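Local atomic coordinates of predicted protein (Acinetobacter sp. RUH2624, PDB entry 4MEA), a protein that hydrolyses epoxides as a secreted Cif-type virulence factor built on the alpha/beta hydrolase fold. Residues P4-I9 / I208-G213; F67-K72 / G304-E309; H133-T138 / R244-S249; A139-V144 / E254-N259; V279-M284 / A297-D302. All coordinates share one frame; numbering follows the deposited sequence.

From the N terminus, the loop carrying 4-9 reaches helix 200-211 in contact 1. Before that long loop closes, the chain opens contact 2 at 67-72 and contacts 3 and 4 at 133-144, so contact 1 crosses all three. Contacts 3 and 4 share helices 136-146 and 246-258, and they cross because their segments alternate along the chain (133-138, 139-144, 244-249, 254-259). Contact 5 follows in series as a short closure between helix 279-288 and edge strand 295-300. Contact 2 closes last, at 304-309, and encloses contacts 3, 4 and 5. Trp306 NE1 joins contact 2 to Ile208 of contact 1, and His305 joins it to Asp134 of contact 3.

Contact 1: residues P4-I9 / I208-G213; sequences PNLKSI and IKTYAG
Leu6 sets CG opposite its backbone N (chi1 171°), and this carries CG toward helix 200-211, where both branch methyls meet Lys209 and Thr210. Lys209 turns CG to the backbone N side (chi1 -84°) and then runs extended, presenting a row of methylene groups to the leucine. The two side chains cross at about a right angle. Two pairs of atoms mark the crossing: Leu6 CD2 lies 4.0 Å from Lys209 CB, and Leu6 CD1 lies 4.0 Å from Lys209 CD. The aliphatic part of the lysine is therefore what packs here.

The closest approach is Leu6 CD2 to Thr210 OG1, at 3.6 Å. That hydroxyl is already hydrogen-bonded to Tyr206 O, one turn back in the helix, and the methyl meets it by packing alone. In chain order helix 200-211 comes between strands 151-157 and 267-272, where epoxide hydrolases of the alpha/beta hydrolase fold carry their helical cap; the N-terminal loop thus probably packs against cap structure. Leu6 also touches Tyr206, and Ile9 reaches Leu202 on the same helix. With no hydrogen bond between the two segments and 121 Å² buried in total, the contact is small and dispersive. Two residues after Leu6, Ser8 OG is hydrogen-bonded to Asp190 and Lys194 of the second subunit, whose Phe188 packs on Thr210.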
# COMPACT_ATOMS: atom_id res chain seq x y z
N PRO A 4 -2.86 15.72 -1.61
CA PRO A 4 -3.83 15.16 -2.56
C PRO A 4 -3.85 15.91 -3.90
O PRO A 4 -4.36 15.38 -4.89
CB PRO A 4 -5.17 15.31 -1.83
CG PRO A 4 -4.94 16.42 -0.85
CD PRO A 4 -3.53 16.26 -0.41
N ASN A 5 -3.29 17.12 -3.94
CA ASN A 5 -3.25 17.91 -5.17
C ASN A 5 -2.01 17.68 -6.05
O ASN A 5 -1.98 18.14 -7.20
CB ASN A 5 -3.37 19.39 -4.85
CG ASN A 5 -4.55 19.71 -3.95
OD1 ASN A 5 -5.64 19.14 -4.10
ND2 ASN A 5 -4.35 20.61 -3.00
N LEU A 6 -0.98 17.01 -5.54
CA LEU A 6 0.22 16.75 -6.35
C LEU A 6 -0.15 15.92 -7.59
O LEU A 6 -0.83 14.90 -7.49
CB LEU A 6 1.29 16.02 -5.53
CG LEU A 6 2.53 15.48 -6.26
CD1 LEU A 6 3.44 16.61 -6.76
CD2 LEU A 6 3.30 14.55 -5.34
N LYS A 7 0.28 16.37 -8.75
CA LYS A 7 -0.01 15.62 -9.97
C LYS A 7 1.13 14.67 -10.33
O LYS A 7 2.30 14.96 -10.09
CB LYS A 7 -0.34 16.57 -11.13
CG LYS A 7 -1.67 17.30 -10.94
CD LYS A 7 -1.96 18.29 -12.06
CE LYS A 7 -1.06 19.49 -11.99
NZ LYS A 7 -1.51 20.55 -12.93
N SER A 8 0.78 13.52 -10.89
CA SER A 8 1.79 12.61 -11.41
C SER A 8 2.19 13.12 -12.79
O SER A 8 1.45 13.88 -13.40
CB SER A 8 1.24 11.17 -11.49
OG SER A 8 0.16 11.10 -12.39
N ILE A 9 3.38 12.73 -13.26
CA ILE A 9 3.84 13.13 -14.59
C ILE A 9 3.10 12.37 -15.68
O ILE A 9 2.46 11.35 -15.41
CB ILE A 9 5.36 12.87 -14.77
CG1 ILE A 9 5.67 11.37 -14.67
CG2 ILE A 9 6.15 13.65 -13.73
CD1 ILE A 9 7.10 11.00 -15.11
N ILE A 208 8.81 10.30 -4.54
CA ILE A 208 9.83 11.20 -4.00
C ILE A 208 9.26 12.59 -3.63
O ILE A 208 9.52 13.11 -2.54
CB ILE A 208 11.04 11.35 -4.97
CG1 ILE A 208 11.85 10.05 -5.02
CG2 ILE A 208 11.93 12.52 -4.57
CD1 ILE A 208 12.84 10.01 -6.19
N LYS A 209 8.50 13.20 -4.54
CA LYS A 209 7.90 14.50 -4.22
C LYS A 209 6.94 14.42 -3.02
O LYS A 209 6.91 15.32 -2.19
CB LYS A 209 7.21 15.11 -5.44
CG LYS A 209 8.16 15.86 -6.36
CD LYS A 209 7.38 16.46 -7.51
CE LYS A 209 8.20 17.45 -8.29
NZ LYS A 209 7.38 18.01 -9.40
N THR A 210 6.18 13.33 -2.91
CA THR A 210 5.24 13.15 -1.80
C THR A 210 5.93 13.24 -0.45
O THR A 210 5.43 13.87 0.48
CB THR A 210 4.50 11.78 -1.90
OG1 THR A 210 3.57 11.83 -2.98
CG2 THR A 210 3.73 11.48 -0.61
N TYR A 211 7.07 12.59 -0.33
CA TYR A 211 7.72 12.55 0.97
C TYR A 211 8.68 13.72 1.17
O TYR A 211 9.22 13.89 2.26
CB TYR A 211 8.32 11.17 1.24
CG TYR A 211 7.28 10.09 1.05
CD1 TYR A 211 6.23 9.94 1.96
CD2 TYR A 211 7.30 9.25 -0.05
CE1 TYR A 211 5.26 8.97 1.79
CE2 TYR A 211 6.34 8.28 -0.23
CZ TYR A 211 5.32 8.14 0.69
OH TYR A 211 4.38 7.17 0.49
N ALA A 212 8.82 14.56 0.15
CA ALA A 212 9.56 15.82 0.29
C ALA A 212 8.75 16.90 1.01
O ALA A 212 7.53 17.00 0.85
CB ALA A 212 10.03 16.32 -1.06
N GLY A 213 9.43 17.73 1.79
CA GLY A 213 8.83 18.95 2.31
C GLY A 213 9.08 20.08 1.32
O GLY A 213 8.19 20.87 1.02

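Contact 2: residues F67-K72 / G304-E309; sequences FGSTWK and GHWMVE
Trp306 lays the edge of its indole against the backbone of Phe67, between two loops of the alpha/beta hydrolase core: the one after strand 61-64 and the one leading into helix 307-323. Trp306 occupies the N-cap position of that helix and is also the centre of an inverse gamma turn. From CB, the torsion chi1 of -42° puts CG on the backbone N side, and the ring extends from there to segment 67-72. On the five-membered ring, NE1 is hydrogen-bonded to Ile208 O of helix 200-211, which fixes that side of the indole. Going round the six-membered ring, CE3 is 4.1 Å from Ser69 OG. At the next carbon the contact tightens: Trp306 CZ3 is 3.3 Å from Phe67 O, which sits at the ring edge, in its plane. Ser69 OG approaches CZ3 obliquely. CH2 shares the same carbonyl, at 3.5 Å from Phe67 O, and lies 4.4 Å from Gly68 CA. Gly68 has a positive phi (85°) and no side chain, so the indole tip can come up to its backbone.

Within the second segment His305 CD2 lies 3.5 Å above the Trp306 ring plane, offset toward the rim. His305 binds Asp134 through NE2 and Asp158 through ND1, the pattern of an alpha/beta hydrolase catalytic triad, and Phe67 N donates to the same Asp134. The tryptophan thus packs beside a probable active site. Trp306 CZ2 in turn lies at the edge of the His305 imidazole, in that ring's plane.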
# COMPACT_ATOMS: atom_id res chain seq x y z
N PHE A 67 16.12 3.61 0.51
CA PHE A 67 15.32 3.49 -0.71
C PHE A 67 15.13 4.83 -1.40
O PHE A 67 14.86 5.84 -0.76
CB PHE A 67 13.95 2.90 -0.35
CG PHE A 67 13.04 2.70 -1.53
CD1 PHE A 67 13.24 1.64 -2.40
CD2 PHE A 67 11.96 3.54 -1.73
CE1 PHE A 67 12.39 1.43 -3.48
CE2 PHE A 67 11.11 3.34 -2.82
CZ PHE A 67 11.32 2.28 -3.68
N GLY A 68 15.26 4.82 -2.73
CA GLY A 68 15.18 6.05 -3.51
C GLY A 68 16.50 6.79 -3.59
O GLY A 68 16.61 7.82 -4.28
N SER A 69 17.51 6.28 -2.89
CA SER A 69 18.82 6.92 -2.84
C SER A 69 19.95 5.95 -3.20
O SER A 69 19.72 4.77 -3.42
CB SER A 69 19.08 7.49 -1.43
OG SER A 69 18.03 8.35 -1.01
N THR A 70 21.17 6.49 -3.26
CA THR A 70 22.39 5.69 -3.32
C THR A 70 23.40 6.43 -2.44
O THR A 70 23.02 7.36 -1.74
CB THR A 70 22.95 5.55 -4.76
OG1 THR A 70 23.36 6.84 -5.23
CG2 THR A 70 21.91 4.97 -5.70
N TRP A 71 24.66 6.01 -2.48
CA TRP A 71 25.74 6.74 -1.80
C TRP A 71 25.61 8.25 -2.06
O TRP A 71 25.90 9.07 -1.20
CB TRP A 71 27.12 6.26 -2.31
CG TRP A 71 27.41 6.85 -3.63
CD1 TRP A 71 27.08 6.34 -4.85
CD2 TRP A 71 28.04 8.12 -3.88
NE1 TRP A 71 27.47 7.21 -5.85
CE2 TRP A 71 28.05 8.31 -5.28
CE3 TRP A 71 28.57 9.12 -3.06
CZ2 TRP A 71 28.59 9.46 -5.87
CZ3 TRP A 71 29.12 10.25 -3.65
CH2 TRP A 71 29.12 10.41 -5.03
N LYS A 72 25.18 8.59 -3.28
CA LYS A 72 25.11 9.97 -3.76
C LYS A 72 24.39 10.93 -2.81
O LYS A 72 24.70 12.12 -2.78
CB LYS A 72 24.45 10.01 -5.15
CG LYS A 72 24.34 11.40 -5.80
CD LYS A 72 25.70 11.92 -6.24
CE LYS A 72 25.56 13.15 -7.13
NZ LYS A 72 26.89 13.59 -7.63
N GLY A 304 11.44 17.47 4.67
CA GLY A 304 10.82 16.19 4.39
C GLY A 304 11.80 15.04 4.56
O GLY A 304 12.83 15.19 5.20
N HIS A 305 11.47 13.91 3.96
CA HIS A 305 12.24 12.67 4.09
C HIS A 305 13.66 12.72 3.51
O HIS A 305 14.59 12.11 4.04
CB HIS A 305 11.45 11.53 3.45
CG HIS A 305 12.07 10.18 3.63
ND1 HIS A 305 12.21 9.59 4.87
CD2 HIS A 305 12.57 9.30 2.73
CE1 HIS A 305 12.78 8.41 4.72
NE2 HIS A 305 13.01 8.21 3.43
N TRP A 306 13.83 13.44 2.40
CA TRP A 306 15.11 13.45 1.70
C TRP A 306 15.98 14.55 2.31
O TRP A 306 16.19 15.61 1.71
CB TRP A 306 14.87 13.66 0.20
CG TRP A 306 13.71 12.83 -0.29
CD1 TRP A 306 12.48 13.28 -0.66
CD2 TRP A 306 13.68 11.41 -0.43
NE1 TRP A 306 11.68 12.23 -1.02
CE2 TRP A 306 12.39 11.06 -0.89
CE3 TRP A 306 14.61 10.39 -0.20
CZ2 TRP A 306 12.01 9.74 -1.14
CZ3 TRP A 306 14.23 9.06 -0.45
CH2 TRP A 306 12.94 8.76 -0.91
N MET A 307 16.49 14.27 3.50
CA MET A 307 16.93 15.31 4.42
C MET A 307 18.15 16.10 3.97
O MET A 307 18.23 17.30 4.22
CB MET A 307 17.15 14.73 5.81
CG MET A 307 15.89 14.10 6.42
SD MET A 307 16.24 13.37 8.03
CE MET A 307 16.68 14.82 8.99
N VAL A 308 19.09 15.44 3.31
CA VAL A 308 20.27 16.12 2.79
C VAL A 308 19.95 16.95 1.52
O VAL A 308 20.45 18.08 1.38
CB VAL A 308 21.43 15.13 2.54
CG1 VAL A 308 22.64 15.85 1.94
CG2 VAL A 308 21.81 14.44 3.85
N GLU A 309 19.12 16.43 0.63
CA GLU A 309 18.66 17.22 -0.51
C GLU A 309 17.96 18.51 -0.04
O GLU A 309 18.23 19.59 -0.55
CB GLU A 309 17.69 16.43 -1.41
CG GLU A 309 18.31 15.25 -2.18
CD GLU A 309 19.06 15.68 -3.44
OE1 GLU A 309 19.39 14.79 -4.25
OE2 GLU A 309 19.31 16.90 -3.61

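Contact 3: residues H133-T138 / R244-S249; sequences HDLGNT and RSHADS
Thr138 and His246 supply the polar part of this contact: Thr138 OG1 and His246 NE2 form a hydrogen bond of 2.8 Å in which either may be the donor. The hydroxyl lies at the imidazole edge, near its plane, and the two side chains cross at about a right angle. Both residues are buried, so the bond gives each polar atom a partner inside the protein.

Van der Waals contacts flank this bond. The methyl Thr138 CG2 is 3.4 Å from His246 NE2 and extends on to Ser249 OG, 4.1 Å away; that serine hydroxyl has its hydrogen bond to Ala108 N. Leu135 CD2 comes to the imidazole obliquely, 4.1 Å from both His246 NE2 and His246 CE1. Tyr243 also meets the histidine, its ring plane nearly perpendicular, and Tyr172 of the second subunit packs on it.

Backbone and side-chain hydrogen bonds shape the first segment. A type II' turn from His133 to Gly136 is closed by a backbone bond, Gly136 N donating to His133 O at 2.9 Å. A second bond runs from backbone N to carboxylate: Leu135 N lies 2.6 Å from Asp134 OD2, to which it donates with a bent N-H...O angle of 132°.

The unusual backbone of Asp134 (phi 55°, psi -130°), placed between strand 128-133 and helix 136-146, is that of the nucleophile elbow of alpha/beta hydrolases, consistent with Asp134 being the nucleophile as in related epoxide hydrolases.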
# COMPACT_ATOMS: atom_id res chain seq x y z
N HIS A 133 20.28 6.20 6.90
CA HIS A 133 19.02 6.83 6.48
C HIS A 133 18.08 5.83 5.80
O HIS A 133 18.54 4.98 5.04
CB HIS A 133 19.30 8.01 5.53
CG HIS A 133 18.07 8.74 5.07
ND1 HIS A 133 17.63 8.70 3.76
CD2 HIS A 133 17.20 9.54 5.73
CE1 HIS A 133 16.54 9.45 3.64
NE2 HIS A 133 16.26 9.96 4.82
N ASP A 134 16.78 5.95 6.07
CA ASP A 134 15.79 5.12 5.38
C ASP A 134 16.14 3.63 5.54
O ASP A 134 16.40 3.18 6.65
CB ASP A 134 15.69 5.52 3.90
CG ASP A 134 14.43 5.00 3.22
OD1 ASP A 134 13.45 5.78 3.12
OD2 ASP A 134 14.42 3.84 2.78
N LEU A 135 16.16 2.88 4.44
CA LEU A 135 16.46 1.44 4.50
C LEU A 135 17.81 1.14 5.15
O LEU A 135 18.05 0.02 5.60
CB LEU A 135 16.40 0.79 3.11
CG LEU A 135 15.05 0.34 2.55
CD1 LEU A 135 15.28 -0.39 1.21
CD2 LEU A 135 14.30 -0.55 3.53
N GLY A 136 18.70 2.13 5.19
CA GLY A 136 19.93 1.96 5.95
C GLY A 136 19.59 1.56 7.38
O GLY A 136 20.32 0.79 8.01
N ASN A 137 18.48 2.09 7.89
CA ASN A 137 18.03 1.81 9.26
C ASN A 137 17.55 0.37 9.41
O ASN A 137 17.58 -0.20 10.50
CB ASN A 137 16.91 2.76 9.66
CG ASN A 137 17.36 4.20 9.73
OD1 ASN A 137 18.53 4.50 9.51
ND2 ASN A 137 16.43 5.10 10.03
N THR A 138 17.09 -0.19 8.30
CA THR A 138 16.68 -1.59 8.24
C THR A 138 17.90 -2.51 8.13
O THR A 138 17.95 -3.58 8.75
CB THR A 138 15.76 -1.84 7.04
OG1 THR A 138 14.45 -1.32 7.33
CG2 THR A 138 15.67 -3.33 6.73
N ARG A 244 10.38 -7.49 1.63
CA ARG A 244 10.00 -8.89 1.85
C ARG A 244 10.65 -9.43 3.12
O ARG A 244 10.08 -10.27 3.83
CB ARG A 244 10.43 -9.78 0.67
CG ARG A 244 9.75 -9.46 -0.64
CD ARG A 244 10.11 -10.48 -1.73
NE ARG A 244 11.48 -10.37 -2.23
CZ ARG A 244 11.89 -9.51 -3.16
NH1 ARG A 244 11.04 -8.64 -3.68
NH2 ARG A 244 13.15 -9.52 -3.57
N SER A 245 11.86 -8.95 3.39
CA SER A 245 12.64 -9.45 4.51
C SER A 245 12.36 -8.73 5.83
O SER A 245 13.00 -9.03 6.84
CB SER A 245 14.13 -9.35 4.21
OG SER A 245 14.54 -10.32 3.27
N HIS A 246 11.42 -7.79 5.84
CA HIS A 246 11.19 -6.99 7.05
C HIS A 246 10.69 -7.82 8.25
O HIS A 246 11.05 -7.53 9.40
CB HIS A 246 10.25 -5.81 6.78
CG HIS A 246 10.96 -4.52 6.45
ND1 HIS A 246 10.42 -3.56 5.62
CD2 HIS A 246 12.15 -4.03 6.88
CE1 HIS A 246 11.26 -2.54 5.53
NE2 HIS A 246 12.31 -2.80 6.28
N ALA A 247 9.89 -8.85 8.01
CA ALA A 247 9.40 -9.65 9.12
C ALA A 247 10.59 -10.32 9.81
O ALA A 247 10.64 -10.41 11.03
CB ALA A 247 8.37 -10.68 8.67
N ASP A 248 11.57 -10.74 9.01
CA ASP A 248 12.81 -11.31 9.54
C ASP A 248 13.62 -10.29 10.33
O ASP A 248 14.11 -10.58 11.42
CB ASP A 248 13.68 -11.85 8.40
CG ASP A 248 13.21 -13.19 7.89
OD1 ASP A 248 12.37 -13.82 8.57
OD2 ASP A 248 13.70 -13.61 6.82
N SER A 249 13.80 -9.10 9.75
CA SER A 249 14.56 -8.04 10.39
C SER A 249 13.92 -7.67 11.71
O SER A 249 14.60 -7.35 12.68
CB SER A 249 14.65 -6.81 9.47
OG SER A 249 15.31 -7.12 8.24

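Contact 4: residues A139-V144 / E254-N259; sequences ASYPLV and EALLAN
Tyr141 and Pro142 lie on helix 136-146, which follows strand 128-133 of the alpha/beta hydrolase core after the turn at Asp134, and they pack on Leu256 and Leu257 of helix 246-258. The axes of segments 139-144 and 254-258 approach to 10.8 Å, with N-to-C directions only 28° apart, so the helices run nearly side by side in the same sense.

Leu256 CD1 does most of the touching. It lies 3.7 Å from Pro142 CA and 3.8 Å from Pro142 CG, the two side chains crossing at about a right angle. The same methyl is 4.1 Å from Tyr141 CD2. A chi1 of -171° swings the Tyr141 ring out from its helix toward 254-259, and it passes Leu256 in the opposite direction to reach the next residue. There Leu257 CD2 comes obliquely, 4.0 Å from Tyr141 CE2 and 3.7 Å from Tyr141 OH. The phenol oxygen is held by Lys261 O, beyond the helix, which pins the ring at its far end.

Helix 136-146 is kinked at Pro142, whose ring nitrogen has no hydrogen to donate; Leu143 N makes no bond to the turn before and goes to Ser112 OG. At the end of helix 246-258, Ala255 O accepts from Asn259 N and Asn259 ND2 on opposite faces of its plane.

This is helix-on-helix packing within a helical layer of the alpha/beta/alpha sandwich.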
# COMPACT_ATOMS: atom_id res chain seq x y z
N ALA A 139 18.88 -2.07 7.35
CA ALA A 139 20.07 -2.88 7.07
C ALA A 139 21.04 -2.97 8.25
O ALA A 139 21.84 -3.91 8.33
CB ALA A 139 20.80 -2.32 5.85
N SER A 140 20.96 -2.02 9.17
CA SER A 140 22.11 -1.71 10.03
C SER A 140 21.98 -1.98 11.52
O SER A 140 22.99 -1.93 12.22
CB SER A 140 22.52 -0.24 9.85
OG SER A 140 22.82 0.06 8.50
N TYR A 141 20.79 -2.24 12.05
CA TYR A 141 20.73 -2.28 13.51
C TYR A 141 21.63 -3.35 14.16
O TYR A 141 22.33 -3.06 15.13
CB TYR A 141 19.32 -2.30 14.11
CG TYR A 141 19.43 -2.12 15.61
CD1 TYR A 141 19.75 -0.88 16.16
CD2 TYR A 141 19.29 -3.20 16.48
CE1 TYR A 141 19.89 -0.72 17.55
CE2 TYR A 141 19.44 -3.06 17.85
CZ TYR A 141 19.74 -1.82 18.38
OH TYR A 141 19.89 -1.70 19.75
N PRO A 142 21.60 -4.60 13.65
CA PRO A 142 22.49 -5.62 14.22
C PRO A 142 23.96 -5.23 14.07
O PRO A 142 24.73 -5.51 14.98
CB PRO A 142 22.17 -6.87 13.39
CG PRO A 142 20.73 -6.65 12.98
CD PRO A 142 20.64 -5.18 12.69
N LEU A 143 24.33 -4.60 12.96
CA LEU A 143 25.70 -4.11 12.80
C LEU A 143 26.09 -3.19 13.95
O LEU A 143 27.13 -3.38 14.61
CB LEU A 143 25.87 -3.39 11.45
CG LEU A 143 27.28 -2.90 11.08
CD1 LEU A 143 27.46 -2.85 9.57
CD2 LEU A 143 27.58 -1.54 11.70
N VAL A 144 25.26 -2.18 14.20
CA VAL A 144 25.53 -1.22 15.26
C VAL A 144 25.48 -1.83 16.66
O VAL A 144 26.40 -1.63 17.47
CB VAL A 144 24.56 -0.02 15.18
CG1 VAL A 144 24.72 0.89 16.41
CG2 VAL A 144 24.80 0.76 13.89
N GLU A 254 14.13 -7.40 17.48
CA GLU A 254 13.43 -7.63 18.74
C GLU A 254 14.24 -8.57 19.63
O GLU A 254 14.29 -8.41 20.85
CB GLU A 254 12.03 -8.22 18.47
CG GLU A 254 11.05 -7.20 17.88
CD GLU A 254 10.61 -6.14 18.89
OE1 GLU A 254 10.64 -6.42 20.10
OE2 GLU A 254 10.23 -5.03 18.46
N ALA A 255 14.88 -9.56 19.01
CA ALA A 255 15.72 -10.50 19.75
C ALA A 255 16.92 -9.78 20.38
O ALA A 255 17.27 -10.03 21.53
CB ALA A 255 16.18 -11.65 18.85
N LEU A 256 17.54 -8.88 19.62
CA LEU A 256 18.64 -8.09 20.15
C LEU A 256 18.17 -7.21 21.30
O LEU A 256 18.82 -7.14 22.34
CB LEU A 256 19.28 -7.23 19.04
CG LEU A 256 20.04 -8.00 17.96
CD1 LEU A 256 20.30 -7.12 16.74
CD2 LEU A 256 21.35 -8.55 18.51
N LEU A 257 17.04 -6.53 21.13
CA LEU A 257 16.53 -5.67 22.19
C LEU A 257 16.21 -6.48 23.45
O LEU A 257 16.43 -6.00 24.56
CB LEU A 257 15.29 -4.90 21.73
CG LEU A 257 15.44 -3.96 20.53
CD1 LEU A 257 14.16 -3.15 20.33
CD2 LEU A 257 16.63 -3.04 20.70
N ALA A 258 15.69 -7.69 23.27
CA ALA A 258 15.35 -8.55 24.40
C ALA A 258 16.59 -9.13 25.11
O ALA A 258 16.55 -9.40 26.30
CB ALA A 258 14.42 -9.67 23.95
N ASN A 259 17.67 -9.31 24.36
CA ASN A 259 18.93 -9.76 24.95
C ASN A 259 19.81 -8.61 25.43
O ASN A 259 21.03 -8.72 25.41
CB ASN A 259 19.72 -10.63 23.97
CG ASN A 259 19.31 -12.09 24.02
OD1 ASN A 259 19.69 -12.82 24.93
ND2 ASN A 259 18.53 -12.52 23.03

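Contact 5: residues V279-M284 / A297-D302; sequences VLVKEM and AIILPD
Ala297 opens the strand side of the contact with its one methyl: Ala297 CB is 3.6 Å from Val281 CG1. Here the backbones come nearest, the CA atoms of Val281 and Ala297 being 5.9 Å apart, a spacing made possible by the small alanine side chain. Ile298, next along, points its CB away from helix 279-288 and packs on Ser318 of helix 307-323, as expected where side chains alternate between the two faces of a strand. Its backbone is hydrogen-bonded to Ala269 and Thr271 of the neighbouring strand 267-272.

Ile299 returns to the helix side. Its chi1 of -56° places CG1 on the flank facing Val281, and the longer branch crosses the valine obliquely: Ile299 CG1 is 3.8 Å from Val281 CG2, and Ile299 CD1 is 4.0 Å from the same methyl. Each methyl of Val281 therefore has its own partner, CG1 on Ala297 and CG2 on Ile299, and the branched side chain straddles two strand positions. Leu300 packs on Met307 and Asn311 of helix 307-323, on the other face of the sheet.

Strand 267-272, helix 279-288 and strand 295-300 form a beta-alpha-beta crossover, in which this contact packs the helix on the second strand; 295-300 is also the outermost strand at this side of the sheet. Leu280 and Met284 cover Ala269 of the first strand while Val281 covers the second. No hydrogen bond links the two segments, and the close pairs are all methyl or methylene carbons, which implies that helix and edge strand are held together here by van der Waals packing of hydrocarbon groups.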
# COMPACT_ATOMS: atom_id res chain seq x y z
N VAL A 279 8.14 9.38 14.51
CA VAL A 279 8.09 7.93 14.73
C VAL A 279 9.42 7.37 15.26
O VAL A 279 9.45 6.69 16.28
CB VAL A 279 7.68 7.17 13.46
CG1 VAL A 279 7.76 5.65 13.69
CG2 VAL A 279 6.27 7.58 13.01
N LEU A 280 10.51 7.67 14.57
CA LEU A 280 11.83 7.19 14.99
C LEU A 280 12.24 7.80 16.33
O LEU A 280 12.86 7.14 17.16
CB LEU A 280 12.88 7.52 13.93
CG LEU A 280 14.32 7.11 14.23
CD1 LEU A 280 14.44 5.59 14.29
CD2 LEU A 280 15.31 7.69 13.21
N VAL A 281 11.91 9.08 16.53
CA VAL A 281 12.29 9.77 17.77
C VAL A 281 11.70 9.04 18.98
O VAL A 281 12.42 8.75 19.95
CB VAL A 281 11.83 11.24 17.74
CG1 VAL A 281 12.02 11.89 19.10
CG2 VAL A 281 12.58 12.00 16.66
N LYS A 282 10.41 8.73 18.91
CA LYS A 282 9.72 8.02 19.97
C LYS A 282 10.19 6.58 20.09
O LYS A 282 10.33 6.05 21.19
CB LYS A 282 8.21 8.05 19.73
CG LYS A 282 7.60 9.43 19.79
CD LYS A 282 6.09 9.36 19.58
CE LYS A 282 5.47 10.75 19.56
NZ LYS A 282 3.99 10.69 19.42
N GLU A 283 10.44 5.95 18.95
CA GLU A 283 10.82 4.54 18.93
C GLU A 283 12.15 4.32 19.64
O GLU A 283 12.24 3.47 20.52
CB GLU A 283 10.91 4.01 17.49
CG GLU A 283 11.34 2.52 17.43
CD GLU A 283 11.70 2.06 16.03
OE1 GLU A 283 12.02 2.91 15.18
OE2 GLU A 283 11.67 0.84 15.77
N MET A 284 13.17 5.07 19.24
CA MET A 284 14.50 4.91 19.85
C MET A 284 14.48 5.22 21.35
O MET A 284 15.03 4.47 22.14
CB MET A 284 15.56 5.75 19.12
CG MET A 284 15.93 5.22 17.74
SD MET A 284 17.23 6.21 16.98
CE MET A 284 18.63 5.81 18.03
N ALA A 297 17.63 13.60 20.12
CA ALA A 297 16.55 13.58 19.14
C ALA A 297 16.40 14.96 18.52
O ALA A 297 16.17 15.94 19.23
CB ALA A 297 15.25 13.18 19.82
N ILE A 298 16.52 15.03 17.20
CA ILE A 298 16.35 16.29 16.50
C ILE A 298 15.39 16.12 15.35
O ILE A 298 15.58 15.27 14.49
CB ILE A 298 17.70 16.84 15.99
CG1 ILE A 298 18.62 17.17 17.17
CG2 ILE A 298 17.48 18.07 15.09
CD1 ILE A 298 20.02 17.60 16.78
N ILE A 299 14.33 16.92 15.35
CA ILE A 299 13.41 16.93 14.23
C ILE A 299 13.59 18.25 13.48
O ILE A 299 13.36 19.32 14.03
CB ILE A 299 11.96 16.77 14.69
CG1 ILE A 299 11.80 15.50 15.53
CG2 ILE A 299 11.01 16.78 13.50
CD1 ILE A 299 10.35 15.21 15.94
N LEU A 300 14.02 18.18 12.22
CA LEU A 300 14.24 19.40 11.44
C LEU A 300 12.92 19.95 10.88
O LEU A 300 12.18 19.24 10.20
CB LEU A 300 15.25 19.15 10.32
CG LEU A 300 16.65 18.69 10.71
CD1 LEU A 300 17.52 18.54 9.47
CD2 LEU A 300 17.28 19.67 11.69
N PRO A 301 12.63 21.23 11.17
CA PRO A 301 11.40 21.86 10.67
C PRO A 301 11.42 22.05 9.15
O PRO A 301 12.50 22.18 8.56
CB PRO A 301 11.37 23.22 11.39
CG PRO A 301 12.79 23.47 11.80
CD PRO A 301 13.42 22.13 12.03
N ASP A 302 10.24 22.04 8.53
CA ASP A 302 10.06 22.33 7.10
C ASP A 302 10.90 21.42 6.21
O ASP A 302 11.17 21.76 5.06
CB ASP A 302 10.39 23.79 6.80
CG ASP A 302 9.48 24.76 7.52
OD1 ASP A 302 8.27 24.46 7.65
OD2 ASP A 302 9.97 25.83 7.96